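Local coordinates for SusD superfamily protein (Bacteroides vulgatus, PDB 3MYV) that probably binds polysaccharide at the outer membrane as a SusD-family partner in glycan uptake, at residues A[22-27]-A[184-189]; A[128-133]-A[447-452]; A[199-204]-A[341-346]; A[281-286]-A[297-302]. All coordinates share one frame; numbering follows the deposited sequence. Where two conformers were deposited one is given.

Contact 1 (A[22-27]-A[184-189]); sequences GLYDLM and NGRMNK
The methylene CG of R186 lies over the middle of the Y24 ring, 3.5 Å from its centroid and 13° off the ring normal, a CH-pi contact made with the aliphatic part of an arginine. At the far end of the same ring, the backbone N of M187, a selenomethionine, donates to Y24 OH at 3.1 Å with an N-H...O angle of 165°, and CB of M187 rests 3.6 Å from that oxygen. One tyrosine thus meets the 184-189 loop in two ways, by its face and by its hydroxyl. The side chains of Y24 and R186 cross at about a right angle. The arginine then bends at chi3, and its guanidinium plane stands 34° from that of the ring. This is helix-to-loop packing within the alpha-helical SusD fold: helix 13-27 is fastened to the residues that lead into helix 189-202, where N188 is the N-cap. Further out, E112 on helix 103-128 sets both polar ends, since its OE2 forms a salt bridge with R186 NE and a hydrogen bond with Y24 OH. R186 NH1 turns back to helix 13-27, pairing with D17 and N21, while V116 packs against Y24 and M187.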
loop_
_atom_site.group_PDB
_atom_site.type_symbol
_atom_site.label_atom_id
_atom_site.label_comp_id
_atom_site.label_asym_id
_atom_site.label_seq_id
_atom_site.Cartn_x
_atom_site.Cartn_y
_atom_site.Cartn_z
ATOM N N GLY A 22 -10.911 -8.462 14.555
ATOM C CA GLY A 22 -10.946 -9.598 13.608
ATOM C C GLY A 22 -10.770 -9.191 12.141
ATOM O O GLY A 22 -10.253 -9.958 11.320
ATOM N N LEU A 23 -11.221 -7.994 11.798
ATOM C CA LEU A 23 -10.985 -7.462 10.450
ATOM C C LEU A 23 -9.476 -7.346 10.185
ATOM O O LEU A 23 -8.996 -7.714 9.112
ATOM C CB LEU A 23 -11.661 -6.112 10.256
ATOM C CG LEU A 23 -13.171 -5.977 10.501
ATOM C CD1 LEU A 23 -13.559 -4.489 10.351
ATOM C CD2 LEU A 23 -14.002 -6.883 9.570
ATOM N N TYR A 24 -8.721 -6.876 11.177
ATOM C CA TYR A 24 -7.270 -6.769 10.998
ATOM C C TYR A 24 -6.579 -8.129 11.016
ATOM O O TYR A 24 -5.624 -8.348 10.258
ATOM C CB TYR A 24 -6.659 -5.867 12.041
ATOM C CG TYR A 24 -7.112 -4.437 11.961
ATOM C CD1 TYR A 24 -8.264 -4.019 12.612
ATOM C CD2 TYR A 24 -6.375 -3.495 11.246
ATOM C CE1 TYR A 24 -8.660 -2.675 12.586
ATOM C CE2 TYR A 24 -6.755 -2.175 11.195
ATOM C CZ TYR A 24 -7.909 -1.762 11.859
ATOM O OH TYR A 24 -8.274 -0.445 11.853
ATOM N N ASP A 25 -7.053 -9.053 11.855
ATOM C CA ASP A 25 -6.574 -10.438 11.770
ATOM C C ASP A 25 -6.689 -10.957 10.322
ATOM O O ASP A 25 -5.757 -11.547 9.807
ATOM C CB ASP A 25 -7.320 -11.386 12.726
ATOM C CG ASP A 25 -7.032 -11.110 14.189
ATOM O OD1 ASP A 25 -6.028 -10.440 14.502
ATOM O OD2 ASP A 25 -7.832 -11.553 15.033
ATOM N N LEU A 26 -7.841 -10.741 9.676
ATOM C CA LEU A 26 -8.033 -11.204 8.312
ATOM C C LEU A 26 -7.071 -10.494 7.354
ATOM O O LEU A 26 -6.536 -11.079 6.397
ATOM C CB LEU A 26 -9.494 -10.962 7.861
ATOM C CG LEU A 26 -10.526 -11.851 8.536
ATOM C CD1 LEU A 26 -11.990 -11.317 8.400
ATOM C CD2 LEU A 26 -10.385 -13.286 7.987
HETATM N N MSE A 27 -6.881 -9.213 7.589
HETATM C CA MSE A 27 -6.070 -8.380 6.708
HETATM C C MSE A 27 -4.587 -8.764 6.756
HETATM O O MSE A 27 -3.840 -8.609 5.760
HETATM C CB MSE A 27 -6.249 -6.917 7.135
HETATM C CG MSE A 27 -5.724 -5.942 6.188
HETATM SE SE MSE A 27 -6.085 -4.035 6.737
HETATM C CE MSE A 27 -7.509 -4.280 7.736
ATOM N N ASN A 184 -1.888 0.242 18.521
ATOM C CA ASN A 184 -0.848 -0.300 17.648
ATOM C C ASN A 184 -1.354 -1.548 16.959
ATOM O O ASN A 184 -1.840 -2.454 17.622
ATOM C CB ASN A 184 0.428 -0.640 18.442
ATOM C CG ASN A 184 1.186 0.579 18.920
ATOM O OD1 ASN A 184 1.115 1.671 18.344
ATOM N ND2 ASN A 184 1.985 0.374 19.961
ATOM N N GLY A 185 -1.261 -1.586 15.629
ATOM C CA GLY A 185 -1.759 -2.720 14.850
ATOM C C GLY A 185 -3.074 -2.374 14.149
ATOM O O GLY A 185 -3.570 -3.142 13.304
ATOM N N ARG A 186 -3.643 -1.217 14.489
ATOM C CA ARG A 186 -4.872 -0.750 13.857
ATOM C C ARG A 186 -4.778 0.719 13.415
ATOM O O ARG A 186 -3.850 1.441 13.794
ATOM C CB ARG A 186 -6.055 -0.976 14.808
ATOM C CG ARG A 186 -6.296 -2.465 15.132
ATOM C CD ARG A 186 -7.224 -2.731 16.338
ATOM N NE ARG A 186 -8.543 -2.099 16.273
ATOM C CZ ARG A 186 -9.532 -2.324 17.150
ATOM N NH1 ARG A 186 -9.403 -3.219 18.120
ATOM N NH2 ARG A 186 -10.678 -1.666 17.055
HETATM N N MSE A 187 -5.749 1.153 12.618
HETATM C CA MSE A 187 -5.822 2.527 12.163
HETATM C C MSE A 187 -6.498 3.390 13.234
HETATM O O MSE A 187 -7.503 2.982 13.831
HETATM C CB MSE A 187 -6.630 2.620 10.848
HETATM C CG MSE A 187 -5.865 2.072 9.660
HETATM SE SE MSE A 187 -6.673 2.396 7.973
HETATM C CE MSE A 187 -7.884 0.901 7.962
ATOM N N ASN A 188 -5.953 4.581 13.435
ATOM C CA ASN A 188 -6.600 5.644 14.197
ATOM C C ASN A 188 -6.875 6.824 13.256
ATOM O O ASN A 188 -6.683 6.710 12.049
ATOM C CB ASN A 188 -5.744 6.085 15.389
ATOM C CG ASN A 188 -4.432 6.757 14.968
ATOM O OD1 ASN A 188 -4.078 6.753 13.805
ATOM N ND2 ASN A 188 -3.725 7.347 15.930
ATOM N N LYS A 189 -7.315 7.947 13.803
ATOM C CA LYS A 189 -7.695 9.108 12.971
ATOM C C LYS A 189 -6.535 9.581 12.103
ATOM O O LYS A 189 -6.723 9.923 10.936
ATOM C CB LYS A 189 -8.211 10.244 13.856
ATOM C CG LYS A 189 -8.847 11.402 13.094
ATOM C CD LYS A 189 -9.407 12.423 14.097
ATOM C CE LYS A 189 -9.882 13.658 13.390
ATOM N NZ LYS A 189 -10.743 14.456 14.246
#

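Contact 2 (A[128-133]-A[447-452]); sequences FGYPYT and QNPGYP
Three groups hold the side-chain amide of N448: ND2 donates to F128 O at 3.0 Å and also to the carbonyl of L432, while OD1 accepts from R157. In this SusD-family protein the contact joins the end of helix 103-128, which G129 is the first residue to leave, to a type II beta turn, N448 to Y451, close to the C-terminus. The N-H...O angle to F128 O is 151°, and the donor is tilted 24° from the carbonyl plane, a moderately bent bond to a carbonyl at the very end of the helix. With CG of N448 anti to its own carbonyl carbon (chi1 -83°), the amide extends toward that helix end. Its bonds on both branches should fix how the buried amide is flipped. Beside it, Y130 and P449 approach from opposite directions, and the proline CG lies 4.1 Å from Y130 CE1. A single water completes the junction, accepting from Y130 OH at 2.7 Å and donating to P449 O at 2.6 Å.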
loop_
_atom_site.group_PDB
_atom_site.type_symbol
_atom_site.label_atom_id
_atom_site.label_comp_id
_atom_site.label_asym_id
_atom_site.label_seq_id
_atom_site.Cartn_x
_atom_site.Cartn_y
_atom_site.Cartn_z
ATOM N N PHE A 128 -7.979 -4.155 -9.733
ATOM C CA PHE A 128 -8.884 -4.692 -10.764
ATOM C C PHE A 128 -9.442 -3.696 -11.791
ATOM O O PHE A 128 -10.027 -4.113 -12.781
ATOM C CB PHE A 128 -10.011 -5.505 -10.117
ATOM C CG PHE A 128 -9.512 -6.711 -9.405
ATOM C CD1 PHE A 128 -9.315 -7.913 -10.098
ATOM C CD2 PHE A 128 -9.186 -6.663 -8.061
ATOM C CE1 PHE A 128 -8.828 -9.027 -9.445
ATOM C CE2 PHE A 128 -8.683 -7.797 -7.403
ATOM C CZ PHE A 128 -8.499 -8.967 -8.099
ATOM N N GLY A 129 -9.219 -2.401 -11.561
ATOM C CA GLY A 129 -9.549 -1.355 -12.502
ATOM C C GLY A 129 -8.331 -0.579 -12.929
ATOM O O GLY A 129 -7.302 -0.565 -12.230
ATOM N N TYR A 130 -8.429 0.021 -14.118
ATOM C CA TYR A 130 -7.361 0.835 -14.645
ATOM C C TYR A 130 -7.248 2.090 -13.763
ATOM O O TYR A 130 -8.232 2.491 -13.093
ATOM C CB TYR A 130 -7.641 1.178 -16.128
ATOM C CG TYR A 130 -7.399 0.017 -17.063
ATOM C CD1 TYR A 130 -8.348 -0.992 -17.217
ATOM C CD2 TYR A 130 -6.210 -0.094 -17.773
ATOM C CE1 TYR A 130 -8.114 -2.065 -18.062
ATOM C CE2 TYR A 130 -5.975 -1.156 -18.624
ATOM C CZ TYR A 130 -6.921 -2.142 -18.769
ATOM O OH TYR A 130 -6.684 -3.204 -19.633
ATOM N N PRO A 131 -6.053 2.701 -13.716
ATOM C CA PRO A 131 -5.894 3.884 -12.861
ATOM C C PRO A 131 -6.948 4.937 -13.131
ATOM O O PRO A 131 -7.256 5.248 -14.294
ATOM C CB PRO A 131 -4.499 4.420 -13.260
ATOM C CG PRO A 131 -3.791 3.228 -13.756
ATOM C CD PRO A 131 -4.810 2.401 -14.452
ATOM N N TYR A 132 -7.497 5.495 -12.057
ATOM C CA TYR A 132 -8.466 6.574 -12.208
ATOM C C TYR A 132 -7.998 7.633 -13.179
ATOM O O TYR A 132 -8.787 8.123 -14.009
ATOM C CB TYR A 132 -8.793 7.232 -10.863
ATOM C CG TYR A 132 -9.737 8.400 -11.030
ATOM C CD1 TYR A 132 -11.098 8.199 -11.076
ATOM C CD2 TYR A 132 -9.257 9.706 -11.204
ATOM C CE1 TYR A 132 -11.966 9.238 -11.242
ATOM C CE2 TYR A 132 -10.125 10.755 -11.388
ATOM C CZ TYR A 132 -11.482 10.519 -11.405
ATOM O OH TYR A 132 -12.364 11.556 -11.602
ATOM N N THR A 133 -6.717 8.000 -13.065
ATOM C CA THR A 133 -6.159 9.092 -13.850
ATOM C C THR A 133 -6.046 8.758 -15.334
ATOM O O THR A 133 -5.891 9.656 -16.129
ATOM C CB THR A 133 -4.778 9.534 -13.287
ATOM O OG1 THR A 133 -4.001 8.375 -12.974
ATOM C CG2 THR A 133 -4.979 10.349 -12.025
ATOM N N GLN A 447 -15.239 -9.528 -18.201
ATOM C CA GLN A 447 -13.856 -9.798 -17.840
ATOM C C GLN A 447 -13.058 -8.562 -18.246
ATOM O O GLN A 447 -13.470 -7.807 -19.145
ATOM C CB GLN A 447 -13.352 -11.053 -18.546
ATOM C CG GLN A 447 -11.911 -11.473 -18.245
ATOM C CD GLN A 447 -11.616 -11.596 -16.790
ATOM O OE1 GLN A 447 -11.208 -10.617 -16.146
ATOM N NE2 GLN A 447 -11.848 -12.798 -16.230
ATOM N N ASN A 448 -11.953 -8.313 -17.566
ATOM C CA ASN A 448 -11.064 -7.236 -17.991
ATOM C C ASN A 448 -10.558 -7.511 -19.410
ATOM O O ASN A 448 -10.335 -8.658 -19.784
ATOM C CB ASN A 448 -9.915 -7.027 -16.990
ATOM C CG ASN A 448 -10.340 -6.160 -15.824
ATOM O OD1 ASN A 448 -11.180 -5.273 -15.994
ATOM N ND2 ASN A 448 -9.786 -6.409 -14.627
ATOM N N PRO A 449 -10.418 -6.449 -20.208
ATOM C CA PRO A 449 -10.079 -6.592 -21.630
ATOM C C PRO A 449 -8.764 -7.351 -21.794
ATOM O O PRO A 449 -7.880 -7.234 -20.951
ATOM C CB PRO A 449 -9.915 -5.138 -22.118
ATOM C CG PRO A 449 -9.997 -4.290 -20.985
ATOM C CD PRO A 449 -10.564 -5.041 -19.799
ATOM N N GLY A 450 -8.669 -8.171 -22.835
ATOM C CA GLY A 450 -7.437 -8.895 -23.129
ATOM C C GLY A 450 -7.390 -10.286 -22.539
ATOM O O GLY A 450 -6.817 -11.198 -23.133
ATOM N N TYR A 451 -7.986 -10.468 -21.367
ATOM C CA TYR A 451 -7.966 -11.757 -20.714
ATOM C C TYR A 451 -8.952 -12.698 -21.412
ATOM O O TYR A 451 -9.921 -12.225 -21.988
ATOM C CB TYR A 451 -8.323 -11.603 -19.229
ATOM C CG TYR A 451 -7.209 -11.054 -18.367
ATOM C CD1 TYR A 451 -6.128 -11.842 -18.025
ATOM C CD2 TYR A 451 -7.238 -9.741 -17.897
ATOM C CE1 TYR A 451 -5.102 -11.357 -17.216
ATOM C CE2 TYR A 451 -6.230 -9.248 -17.084
ATOM C CZ TYR A 451 -5.165 -10.066 -16.748
ATOM O OH TYR A 451 -4.149 -9.597 -15.959
ATOM N N PRO A 452 -8.700 -14.023 -21.384
ATOM C CA PRO A 452 -9.676 -14.964 -21.963
ATOM C C PRO A 452 -10.919 -15.089 -21.090
ATOM O O PRO A 452 -10.864 -14.795 -19.892
ATOM C CB PRO A 452 -8.929 -16.297 -21.975
ATOM C CG PRO A 452 -7.948 -16.201 -20.856
ATOM C CD PRO A 452 -7.521 -14.722 -20.853
HETATM O O HOH W 1 -7.410 -5.683 -18.882
#

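Contact 3 (A[199-204]-A[341-346]); sequences IYLYHD and AAEAGC. With EDO (1,2-ethanediol), chain K.
A buried carboxylate leans on a leucine methyl: E343 OE1 lies 3.5 Å from L201 CD2, although no polar group of 199-204 meets this acid. The glutamate reaches the leucine by keeping its CG anti to the backbone N (chi1 -176°) and staying extended beyond it, so that the carboxylate stands well out from helix 334-348. L201 also holds CG anti to the backbone N (chi1 -173°) and divides its two methyls between neighbouring residues. CD2 meets the carboxylate, while CD1 sits 3.9 Å from A344 CB. The backbones approach most closely at L201 and A344, whose CA atoms are 6.9 Å apart. Here the last turn of helix 189-202 packs against the C-terminal half of helix 334-348 in the helical body of the SusD fold, and a Schellman motif at D204, with D204 N bonded to L201 O at 3.0 Å, closes the first helix. R387 of helix 380-391 and R403 of helix 397-403 both touch L201 and both pair with E343, R387 through OE1 and R403 through OE2. K347 and N404 add further bonds to OE2. Ringed by cationic groups, the buried acid is probably kept ionised, and L201 packs as the apolar neighbour of a charge whose partners come from two other helical regions and from its own helix, through K347.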
loop_
_atom_site.group_PDB
_atom_site.type_symbol
_atom_site.label_atom_id
_atom_site.label_comp_id
_atom_site.label_asym_id
_atom_site.label_seq_id
_atom_site.Cartn_x
_atom_site.Cartn_y
_atom_site.Cartn_z
ATOM N N ILE A 199 -5.545 8.743 -1.232
ATOM C CA ILE A 199 -6.643 8.480 -2.148
ATOM C C ILE A 199 -7.007 9.747 -2.933
ATOM O O ILE A 199 -7.263 9.674 -4.147
ATOM C CB ILE A 199 -7.853 7.801 -1.415
ATOM C CG1 ILE A 199 -7.470 6.356 -1.027
ATOM C CG2 ILE A 199 -9.130 7.772 -2.295
ATOM C CD1 ILE A 199 -8.409 5.707 0.024
ATOM N N TYR A 200 -7.025 10.902 -2.265
ATOM C CA TYR A 200 -7.221 12.176 -2.988
ATOM C C TYR A 200 -6.201 12.296 -4.130
ATOM O O TYR A 200 -6.549 12.623 -5.266
ATOM C CB TYR A 200 -7.045 13.386 -2.070
ATOM C CG TYR A 200 -8.183 13.746 -1.142
ATOM C CD1 TYR A 200 -9.520 13.653 -1.533
ATOM C CD2 TYR A 200 -7.906 14.212 0.152
ATOM C CE1 TYR A 200 -10.547 14.023 -0.656
ATOM C CE2 TYR A 200 -8.894 14.560 1.003
ATOM C CZ TYR A 200 -10.219 14.468 0.608
ATOM O OH TYR A 200 -11.192 14.829 1.520
ATOM N N LEU A 201 -4.951 11.961 -3.850
ATOM C CA LEU A 201 -3.865 12.055 -4.846
ATOM C C LEU A 201 -4.083 11.111 -6.016
ATOM O O LEU A 201 -3.981 11.514 -7.192
ATOM C CB LEU A 201 -2.499 11.777 -4.169
ATOM C CG LEU A 201 -1.232 11.983 -5.008
ATOM C CD1 LEU A 201 -0.973 13.479 -5.167
ATOM C CD2 LEU A 201 0.021 11.265 -4.408
ATOM N N TYR A 202 -4.416 9.860 -5.705
ATOM C CA TYR A 202 -4.768 8.891 -6.723
ATOM C C TYR A 202 -5.981 9.337 -7.552
ATOM O O TYR A 202 -6.100 8.970 -8.711
ATOM C CB TYR A 202 -5.071 7.535 -6.117
ATOM C CG TYR A 202 -3.886 6.616 -5.852
ATOM C CD1 TYR A 202 -2.888 6.963 -4.953
ATOM C CD2 TYR A 202 -3.816 5.372 -6.458
ATOM C CE1 TYR A 202 -1.835 6.110 -4.697
ATOM C CE2 TYR A 202 -2.784 4.498 -6.183
ATOM C CZ TYR A 202 -1.804 4.874 -5.306
ATOM O OH TYR A 202 -0.769 4.022 -5.062
ATOM N N HIS A 203 -6.882 10.099 -6.925
ATOM C CA HIS A 203 -8.079 10.622 -7.578
ATOM C C HIS A 203 -7.864 11.953 -8.342
ATOM O O HIS A 203 -8.813 12.506 -8.919
ATOM C CB HIS A 203 -9.185 10.774 -6.533
ATOM C CG HIS A 203 -10.569 10.886 -7.113
ATOM N ND1 HIS A 203 -11.409 11.946 -6.827
ATOM C CD2 HIS A 203 -11.262 10.064 -7.934
ATOM C CE1 HIS A 203 -12.557 11.773 -7.465
ATOM N NE2 HIS A 203 -12.496 10.635 -8.141
ATOM N N ASP A 204 -6.618 12.427 -8.408
ATOM C CA ASP A 204 -6.255 13.721 -9.027
ATOM C C ASP A 204 -6.842 14.939 -8.310
ATOM O O ASP A 204 -6.934 16.025 -8.901
ATOM C CB ASP A 204 -6.657 13.767 -10.528
ATOM C CG ASP A 204 -5.511 14.201 -11.452
ATOM O OD1 ASP A 204 -4.409 14.573 -10.985
ATOM O OD2 ASP A 204 -5.712 14.159 -12.683
ATOM N N ALA A 341 2.356 15.477 -0.131
ATOM C CA ALA A 341 2.378 16.942 -0.193
ATOM C C ALA A 341 3.330 17.449 -1.304
ATOM O O ALA A 341 2.996 18.381 -2.057
ATOM C CB ALA A 341 2.790 17.526 1.165
ATOM N N ALA A 342 4.504 16.823 -1.399
ATOM C CA ALA A 342 5.505 17.176 -2.409
ATOM C C ALA A 342 4.971 16.943 -3.807
ATOM O O ALA A 342 5.146 17.799 -4.694
ATOM C CB ALA A 342 6.842 16.375 -2.183
ATOM N N GLU A 343 4.316 15.805 -4.020
ATOM C CA GLU A 343 3.795 15.494 -5.371
ATOM C C GLU A 343 2.638 16.416 -5.780
ATOM O O GLU A 343 2.597 16.960 -6.898
ATOM C CB GLU A 343 3.403 14.026 -5.475
ATOM C CG GLU A 343 2.974 13.644 -6.848
ATOM C CD GLU A 343 2.594 12.189 -7.017
ATOM O OE1 GLU A 343 2.997 11.342 -6.214
ATOM O OE2 GLU A 343 1.869 11.885 -7.991
ATOM N N ALA A 344 1.684 16.582 -4.882
ATOM C CA ALA A 344 0.511 17.389 -5.149
ATOM C C ALA A 344 0.923 18.861 -5.300
ATOM O O ALA A 344 0.444 19.562 -6.200
ATOM C CB ALA A 344 -0.530 17.202 -4.009
ATOM N N GLY A 345 1.830 19.319 -4.446
ATOM C CA GLY A 345 2.370 20.697 -4.538
ATOM C C GLY A 345 3.029 20.957 -5.891
ATOM O O GLY A 345 2.825 21.986 -6.516
ATOM N N CYS A 346 3.813 19.985 -6.346
ATOM C CA CYS A 346 4.447 20.084 -7.633
ATOM C C CYS A 346 3.382 20.205 -8.735
ATOM O O CYS A 346 3.477 21.067 -9.594
ATOM C CB CYS A 346 5.341 18.873 -7.835
ATOM S SG CYS A 346 6.331 18.972 -9.318
HETATM C C1 EDO K . 7.144 23.092 -9.754
HETATM O O1 EDO K . 7.137 24.523 -9.670
HETATM C C2 EDO K . 5.997 22.622 -10.636
HETATM O O2 EDO K . 4.807 23.285 -10.202
#

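Contact 4 (A[281-286]-A[297-302]); sequences QKYAEQ and HLLEEN
L299 meets the Y283 ring at its edge, with CD2 near the ring plane and 4.0 Å from Y283 CE2. The two side chains run obliquely to one another, and it is a ring carbon rather than the aromatic face that receives the methyl. The other methyl, CD1, comes down on the helix backbone itself, 3.9 Å from A284 CA, and passes A284 CB at 4.3 Å. The leucine fork therefore straddles two consecutive helical residues, one offering a ring edge and the other little more than main chain. Because CG of L299 is anti to its carbonyl carbon (chi1 -61°), both methyls reach the helix. This is helix-on-hairpin packing: helix 281-288 lies against the first strand, 299-304, of a two-stranded antiparallel sheet whose second strand is 307-312. W310 of that second strand also touches A284, and V279, on strand 277-279, packs against both A284 and L299. Y283 uses a different rotation about its first bond, CG anti to the backbone N (chi1 -176°). Its hydroxyl is hydrogen-bonded to the carbonyl O of K389 on helix 380-391, so the ring that presents its edge to L299 is also tethered at its far end.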
loop_
_atom_site.group_PDB
_atom_site.type_symbol
_atom_site.label_atom_id
_atom_site.label_comp_id
_atom_site.label_asym_id
_atom_site.label_seq_id
_atom_site.Cartn_x
_atom_site.Cartn_y
_atom_site.Cartn_z
ATOM N N GLN A 281 19.089 -4.031 -10.466
ATOM C CA GLN A 281 20.368 -3.377 -10.656
ATOM C C GLN A 281 20.167 -1.851 -10.724
ATOM O O GLN A 281 20.961 -1.092 -10.177
ATOM C CB GLN A 281 21.081 -3.901 -11.906
ATOM C CG GLN A 281 22.542 -3.453 -11.990
ATOM C CD GLN A 281 23.274 -4.004 -13.194
ATOM O OE1 GLN A 281 23.154 -5.179 -13.529
ATOM N NE2 GLN A 281 24.066 -3.158 -13.836
ATOM N N LYS A 282 19.082 -1.410 -11.356
ATOM C CA LYS A 282 18.761 0.017 -11.455
ATOM C C LYS A 282 18.640 0.650 -10.069
ATOM O O LYS A 282 19.231 1.691 -9.816
ATOM C CB LYS A 282 17.478 0.226 -12.267
ATOM C CG LYS A 282 16.940 1.648 -12.266
ATOM C CD LYS A 282 15.655 1.780 -11.422
ATOM C CE LYS A 282 15.311 3.237 -11.162
ATOM N NZ LYS A 282 14.122 3.459 -10.290
ATOM N N TYR A 283 17.913 0.023 -9.157
ATOM C CA TYR A 283 17.744 0.604 -7.838
ATOM C C TYR A 283 19.078 0.593 -7.063
ATOM O O TYR A 283 19.462 1.579 -6.437
ATOM C CB TYR A 283 16.682 -0.122 -7.027
ATOM C CG TYR A 283 16.446 0.546 -5.674
ATOM C CD1 TYR A 283 15.558 1.612 -5.550
ATOM C CD2 TYR A 283 17.149 0.155 -4.540
ATOM C CE1 TYR A 283 15.341 2.231 -4.346
ATOM C CE2 TYR A 283 16.960 0.796 -3.325
ATOM C CZ TYR A 283 16.039 1.844 -3.240
ATOM O OH TYR A 283 15.833 2.486 -2.040
ATOM N N ALA A 284 19.785 -0.522 -7.137
ATOM C CA ALA A 284 21.048 -0.659 -6.445
ATOM C C ALA A 284 22.032 0.401 -6.922
ATOM O O ALA A 284 22.668 1.081 -6.111
ATOM C CB ALA A 284 21.599 -2.041 -6.659
ATOM N N GLU A 285 22.135 0.559 -8.236
ATOM C CA GLU A 285 23.016 1.589 -8.824
ATOM C C GLU A 285 22.632 3.023 -8.463
ATOM O O GLU A 285 23.524 3.815 -8.196
ATOM C CB GLU A 285 23.082 1.450 -10.345
ATOM C CG GLU A 285 23.868 0.263 -10.745
ATOM C CD GLU A 285 23.928 0.049 -12.253
ATOM O OE1 GLU A 285 23.266 0.784 -13.036
ATOM O OE2 GLU A 285 24.647 -0.884 -12.626
ATOM N N GLN A 286 21.332 3.333 -8.493
ATOM C CA GLN A 286 20.753 4.622 -8.025
ATOM C C GLN A 286 21.326 4.928 -6.619
ATOM O O GLN A 286 21.901 6.008 -6.373
ATOM C CB GLN A 286 19.167 4.546 -8.053
ATOM C CG GLN A 286 18.272 5.668 -7.299
ATOM C CD GLN A 286 16.677 5.574 -7.518
ATOM O OE1 GLN A 286 16.085 6.468 -8.113
ATOM N NE2 GLN A 286 16.017 4.533 -6.973
ATOM N N HIS A 297 21.871 1.820 2.870
ATOM C CA HIS A 297 22.361 0.935 3.910
ATOM C C HIS A 297 21.410 -0.218 4.210
ATOM O O HIS A 297 21.782 -1.145 4.945
ATOM C CB HIS A 297 22.644 1.712 5.203
ATOM C CG HIS A 297 23.544 2.893 5.020
ATOM N ND1 HIS A 297 23.799 3.788 6.035
ATOM C CD2 HIS A 297 24.236 3.338 3.941
ATOM C CE1 HIS A 297 24.627 4.722 5.599
ATOM N NE2 HIS A 297 24.908 4.473 4.331
ATOM N N LEU A 298 20.195 -0.162 3.657
ATOM C CA LEU A 298 19.257 -1.285 3.708
ATOM C C LEU A 298 19.517 -2.330 2.615
ATOM O O LEU A 298 18.841 -3.334 2.572
ATOM C CB LEU A 298 17.800 -0.776 3.590
ATOM C CG LEU A 298 17.292 0.209 4.653
ATOM C CD1 LEU A 298 15.816 0.530 4.430
ATOM C CD2 LEU A 298 17.494 -0.364 6.080
ATOM N N LEU A 299 20.471 -2.098 1.722
ATOM C CA LEU A 299 20.768 -3.075 0.681
ATOM C C LEU A 299 21.881 -3.992 1.114
ATOM O O LEU A 299 22.846 -3.537 1.710
ATOM C CB LEU A 299 21.178 -2.377 -0.609
ATOM C CG LEU A 299 20.164 -1.442 -1.250
ATOM C CD1 LEU A 299 20.728 -0.858 -2.580
ATOM C CD2 LEU A 299 18.829 -2.165 -1.453
ATOM N N GLU A 300 21.775 -5.264 0.741
ATOM C CA GLU A 300 22.776 -6.261 1.077
ATOM C C GLU A 300 23.241 -6.973 -0.178
ATOM O O GLU A 300 22.428 -7.484 -0.946
ATOM C CB GLU A 300 22.176 -7.286 2.015
ATOM C CG GLU A 300 21.983 -6.739 3.417
ATOM C CD GLU A 300 23.299 -6.475 4.136
ATOM O OE1 GLU A 300 24.307 -7.138 3.785
ATOM O OE2 GLU A 300 23.319 -5.585 5.029
ATOM N N GLU A 301 24.553 -6.992 -0.369
ATOM C CA GLU A 301 25.137 -7.553 -1.580
ATOM C C GLU A 301 25.298 -9.070 -1.444
ATOM O O GLU A 301 25.701 -9.568 -0.404
ATOM C CB GLU A 301 26.506 -6.933 -1.845
ATOM C CG GLU A 301 27.106 -7.285 -3.174
ATOM C CD GLU A 301 28.583 -6.912 -3.294
ATOM O OE1 GLU A 301 28.943 -5.749 -3.010
ATOM O OE2 GLU A 301 29.376 -7.784 -3.690
ATOM N N ASN A 302 25.032 -9.792 -2.522
ATOM C CA ASN A 302 25.378 -11.203 -2.584
ATOM C C ASN A 302 25.534 -11.621 -4.043
ATOM O O ASN A 302 25.704 -10.756 -4.922
ATOM C CB ASN A 302 24.336 -12.045 -1.834
ATOM C CG ASN A 302 24.940 -13.250 -1.176
ATOM O OD1 ASN A 302 25.584 -14.066 -1.835
ATOM N ND2 ASN A 302 24.761 -13.364 0.147
#

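In the fold
Contacts 1 to 3 illustrate how a largely helical chain is tied together by joins widely separated in sequence, whereas contact 4 is a local one. Contacts 2 and 3 are the pair that touch: Y132 CE2 lies 3.3 Å from H203 O, although their centres are 23 Å apart. R403 links them too, its carbonyl bonding T133 and its guanidinium pairing with E343. Helix 380-391 similarly serves contacts 3 and 4, through R387 and K389, across about 28 Å between centres. Contact 1 stands apart from contact 4, about 32 Å between centres and on opposite sides of the chain's centre. The bound sodium, held by N254, S255, D258, P260 and L325, lies about 14 Å from G185 of contact 1.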